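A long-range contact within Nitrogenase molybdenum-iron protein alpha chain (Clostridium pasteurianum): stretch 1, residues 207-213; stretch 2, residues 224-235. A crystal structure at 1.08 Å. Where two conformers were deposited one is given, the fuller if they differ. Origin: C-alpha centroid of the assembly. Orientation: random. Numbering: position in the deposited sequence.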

# COMPACT_ATOMS: atom_id res chain seq x y z
N LYS A 207 -36.91 -34.07 16.10
CA LYS A 207 -36.76 -34.29 17.53
C LYS A 207 -35.83 -33.25 18.16
O LYS A 207 -34.91 -32.76 17.51
N TYR A 208 -36.06 -32.96 19.43
CA TYR A 208 -35.25 -32.02 20.19
C TYR A 208 -35.07 -30.67 19.51
O TYR A 208 -33.97 -30.13 19.46
N SER A 209 -36.16 -30.14 18.98
CA SER A 209 -36.12 -28.91 18.21
C SER A 209 -36.27 -27.68 19.09
O SER A 209 -37.19 -27.57 19.91
N ILE A 210 -35.33 -26.76 18.90
CA ILE A 210 -35.33 -25.48 19.60
C ILE A 210 -35.20 -24.37 18.55
O ILE A 210 -34.69 -24.57 17.46
N ASN A 211 -35.63 -23.16 18.94
CA ASN A 211 -35.29 -21.95 18.19
C ASN A 211 -34.46 -21.04 19.08
O ASN A 211 -34.66 -21.01 20.28
N VAL A 212 -33.54 -20.29 18.46
CA VAL A 212 -32.89 -19.19 19.15
C VAL A 212 -33.52 -17.89 18.67
O VAL A 212 -33.42 -17.53 17.51
N LEU A 213 -34.25 -17.25 19.57
CA LEU A 213 -34.98 -16.02 19.25
C LEU A 213 -34.17 -14.78 19.66
O LEU A 213 -33.62 -14.73 20.77
N GLU A 224 -21.56 -20.05 16.33
CA GLU A 224 -20.85 -20.61 17.47
C GLU A 224 -21.82 -21.25 18.47
O GLU A 224 -21.51 -22.33 18.99
N MET A 225 -22.95 -20.62 18.76
CA MET A 225 -24.01 -21.22 19.58
C MET A 225 -24.42 -22.55 18.98
O MET A 225 -24.58 -23.57 19.66
N ASP A 226 -24.71 -22.49 17.67
CA ASP A 226 -25.24 -23.68 16.99
C ASP A 226 -24.25 -24.81 17.05
O ASP A 226 -24.64 -25.98 17.17
N ARG A 227 -22.96 -24.54 16.93
CA ARG A 227 -21.94 -25.59 16.98
C ARG A 227 -22.09 -26.41 18.25
O ARG A 227 -22.07 -27.66 18.22
N VAL A 228 -22.23 -25.71 19.37
CA VAL A 228 -22.34 -26.39 20.67
C VAL A 228 -23.68 -27.08 20.84
O VAL A 228 -23.75 -28.21 21.31
N LEU A 229 -24.76 -26.42 20.44
CA LEU A 229 -26.09 -27.02 20.57
C LEU A 229 -26.19 -28.29 19.74
O LEU A 229 -26.75 -29.31 20.20
N GLU A 230 -25.66 -28.26 18.52
CA GLU A 230 -25.72 -29.43 17.67
C GLU A 230 -24.82 -30.56 18.20
O GLU A 230 -25.20 -31.75 18.07
N LYS A 231 -23.69 -30.24 18.82
CA LYS A 231 -22.86 -31.27 19.45
C LYS A 231 -23.61 -32.01 20.57
O LYS A 231 -23.45 -33.22 20.73
N ILE A 232 -24.44 -31.29 21.31
CA ILE A 232 -25.19 -31.91 22.39
C ILE A 232 -26.31 -32.79 21.82
O ILE A 232 -26.69 -33.82 22.43
N GLY A 233 -26.85 -32.38 20.67
CA GLY A 233 -27.89 -33.17 20.01
C GLY A 233 -29.17 -32.44 19.70
O GLY A 233 -30.12 -33.07 19.21
N TYR A 234 -29.24 -31.14 19.95
CA TYR A 234 -30.43 -30.39 19.58
C TYR A 234 -30.51 -30.19 18.08
O TYR A 234 -29.48 -30.14 17.37
N HIS A 235 -31.73 -30.01 17.59
CA HIS A 235 -31.97 -29.56 16.26
C HIS A 235 -32.26 -28.06 16.37
O HIS A 235 -33.24 -27.68 17.00

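Packing of strand 209-213 against helix 224-232 and the segment that follows it, in the nitrogenase molybdenum-iron protein alpha chain. Strand and helix run nearly antiparallel (163°), their axes 11.1 Å apart at closest approach, a spacing filled by aliphatic side chains; the chain then leaves the helix and joins the strand edge at His 235.

The backbones pair through a parallel bridge between Ser 209 and His 235. His 235 N donates to Tyr 208 O (2.9 Å) and Ile 210 N donates to His 235 O (3.0 Å), both nearly linear, so His 235 is gripped by the residues flanking Ser 209. Gly 233, with positive phi, makes the turn out of the helix; a CB there would jam against the preceding carbonyl oxygen.

Among the polar side chains, Ser 209 (chi1 m) and His 235 (chi1 t) project from the same face of the sheet, which lets His 235 ND1 donate to Ser 209 OG at 3.0 Å, with the hydroxyl at the edge of the imidazole, near its plane.

In the apolar layer, Val 212 (t) points toward the helix and meets two residues one turn apart, its CG1 lying 4.2 Å from Met 225 SD and its CG2 4.3 Å from Leu 229 CD1. Met 225 (m, t, t) and Leu 229 (m, t) both point toward the strand. Ile 210 (p, p), set sideways, extends CD1 to 4.1 Å from Leu 229 CD1 and CG2 to 4.0 Å from Tyr 234 CD1, bridging the helix and the segment beyond it.

Of the two tyrosines, Tyr 234 (m) also has CD1 4.3 Å from Tyr 208 CB. Tyr 208 (m) starts toward stretch 2, but its ring leads away and its OH is hydrogen-bonded elsewhere in the structure.

Outside the contact, Arg 227 and Glu 224 form a salt bridge (Arg 227 NH2 to Glu 224 OE1, 2.8 Å) out of the strand's reach.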

# COMPACT_ATOMS: atom_id res chain seq x y z
CB LYS A 207 -36.21 -35.69 17.83
CG LYS A 207 -37.08 -36.82 17.32
CD LYS A 207 -36.49 -38.15 17.76
CE LYS A 207 -36.49 -39.18 16.64
NZ LYS A 207 -37.85 -39.61 16.22
CB TYR A 208 -33.90 -32.62 20.51
CG TYR A 208 -34.00 -34.00 21.15
CD1 TYR A 208 -34.65 -34.19 22.36
CD2 TYR A 208 -33.46 -35.09 20.53
CE1 TYR A 208 -34.74 -35.44 22.94
CE2 TYR A 208 -33.56 -36.35 21.08
CZ TYR A 208 -34.20 -36.51 22.28
OH TYR A 208 -34.26 -37.77 22.82
CB SER A 209 -37.21 -28.91 17.13
OG SER A 209 -36.88 -29.72 16.01
CB ILE A 210 -34.16 -25.40 20.62
CG1 ILE A 210 -32.80 -25.44 19.94
CG2 ILE A 210 -34.32 -26.52 21.62
CD1 ILE A 210 -32.28 -24.04 19.58
CB ASN A 211 -36.51 -21.14 17.81
CG ASN A 211 -37.48 -21.86 16.89
OD1 ASN A 211 -37.09 -22.62 15.99
ND2 ASN A 211 -38.78 -21.63 17.15
CB VAL A 212 -31.38 -19.16 18.97
CG1 VAL A 212 -30.76 -18.07 19.87
CG2 VAL A 212 -30.75 -20.50 19.28
CB LEU A 213 -36.32 -15.97 19.97
CG LEU A 213 -37.35 -17.06 19.66
CD1 LEU A 213 -38.66 -16.71 20.34
CD2 LEU A 213 -37.52 -17.27 18.17
CB GLU A 224 -19.97 -19.52 18.11
CG GLU A 224 -19.32 -19.94 19.42
CD GLU A 224 -18.40 -21.15 19.40
OE1 GLU A 224 -18.07 -21.61 20.51
OE2 GLU A 224 -18.01 -21.61 18.29
CB MET A 225 -25.26 -20.30 19.60
CG MET A 225 -25.06 -18.97 20.32
SD MET A 225 -26.54 -17.93 20.26
CE MET A 225 -25.80 -16.34 20.58
CB ASP A 226 -25.59 -23.37 15.52
CG ASP A 226 -26.75 -22.42 15.39
OD1 ASP A 226 -27.37 -22.05 16.41
OD2 ASP A 226 -27.03 -22.06 14.22
CB ARG A 227 -20.55 -24.92 16.94
CG ARG A 227 -19.40 -25.91 16.94
CD ARG A 227 -18.06 -25.22 16.97
NE ARG A 227 -17.81 -24.51 18.22
CZ ARG A 227 -17.46 -25.08 19.37
NH1 ARG A 227 -17.25 -26.39 19.43
NH2 ARG A 227 -17.34 -24.36 20.47
CB VAL A 228 -22.03 -25.42 21.84
CG1 VAL A 228 -22.27 -26.04 23.17
CG2 VAL A 228 -20.58 -25.02 21.73
CB LEU A 229 -27.16 -26.01 20.14
CG LEU A 229 -27.32 -24.81 21.06
CD1 LEU A 229 -28.24 -23.76 20.45
CD2 LEU A 229 -27.80 -25.24 22.43
CB GLU A 230 -25.36 -29.03 16.23
CG GLU A 230 -26.48 -28.19 15.63
CD GLU A 230 -26.19 -27.51 14.30
OE1 GLU A 230 -27.18 -27.00 13.70
OE2 GLU A 230 -25.03 -27.48 13.80
CB LYS A 231 -21.59 -30.65 20.08
CG LYS A 231 -20.40 -30.46 19.20
CD LYS A 231 -19.28 -29.75 19.96
CE LYS A 231 -18.60 -30.68 20.93
NZ LYS A 231 -17.28 -30.12 21.32
CB ILE A 232 -25.73 -30.83 23.33
CG1 ILE A 232 -24.55 -30.17 24.06
CG2 ILE A 232 -26.72 -31.43 24.30
CD1 ILE A 232 -24.91 -28.88 24.76
CB TYR A 234 -30.42 -29.01 20.25
CG TYR A 234 -30.51 -29.09 21.77
CD1 TYR A 234 -31.72 -29.40 22.40
CD2 TYR A 234 -29.39 -28.89 22.56
CE1 TYR A 234 -31.82 -29.49 23.78
CE2 TYR A 234 -29.47 -28.98 23.94
CZ TYR A 234 -30.68 -29.29 24.55
OH TYR A 234 -30.78 -29.37 25.91
CB HIS A 235 -33.18 -30.26 15.63
CG HIS A 235 -33.52 -29.70 14.29
ND1 HIS A 235 -34.71 -29.05 14.02
CD2 HIS A 235 -32.80 -29.67 13.15
CE1 HIS A 235 -34.71 -28.65 12.77
NE2 HIS A 235 -33.57 -29.02 12.21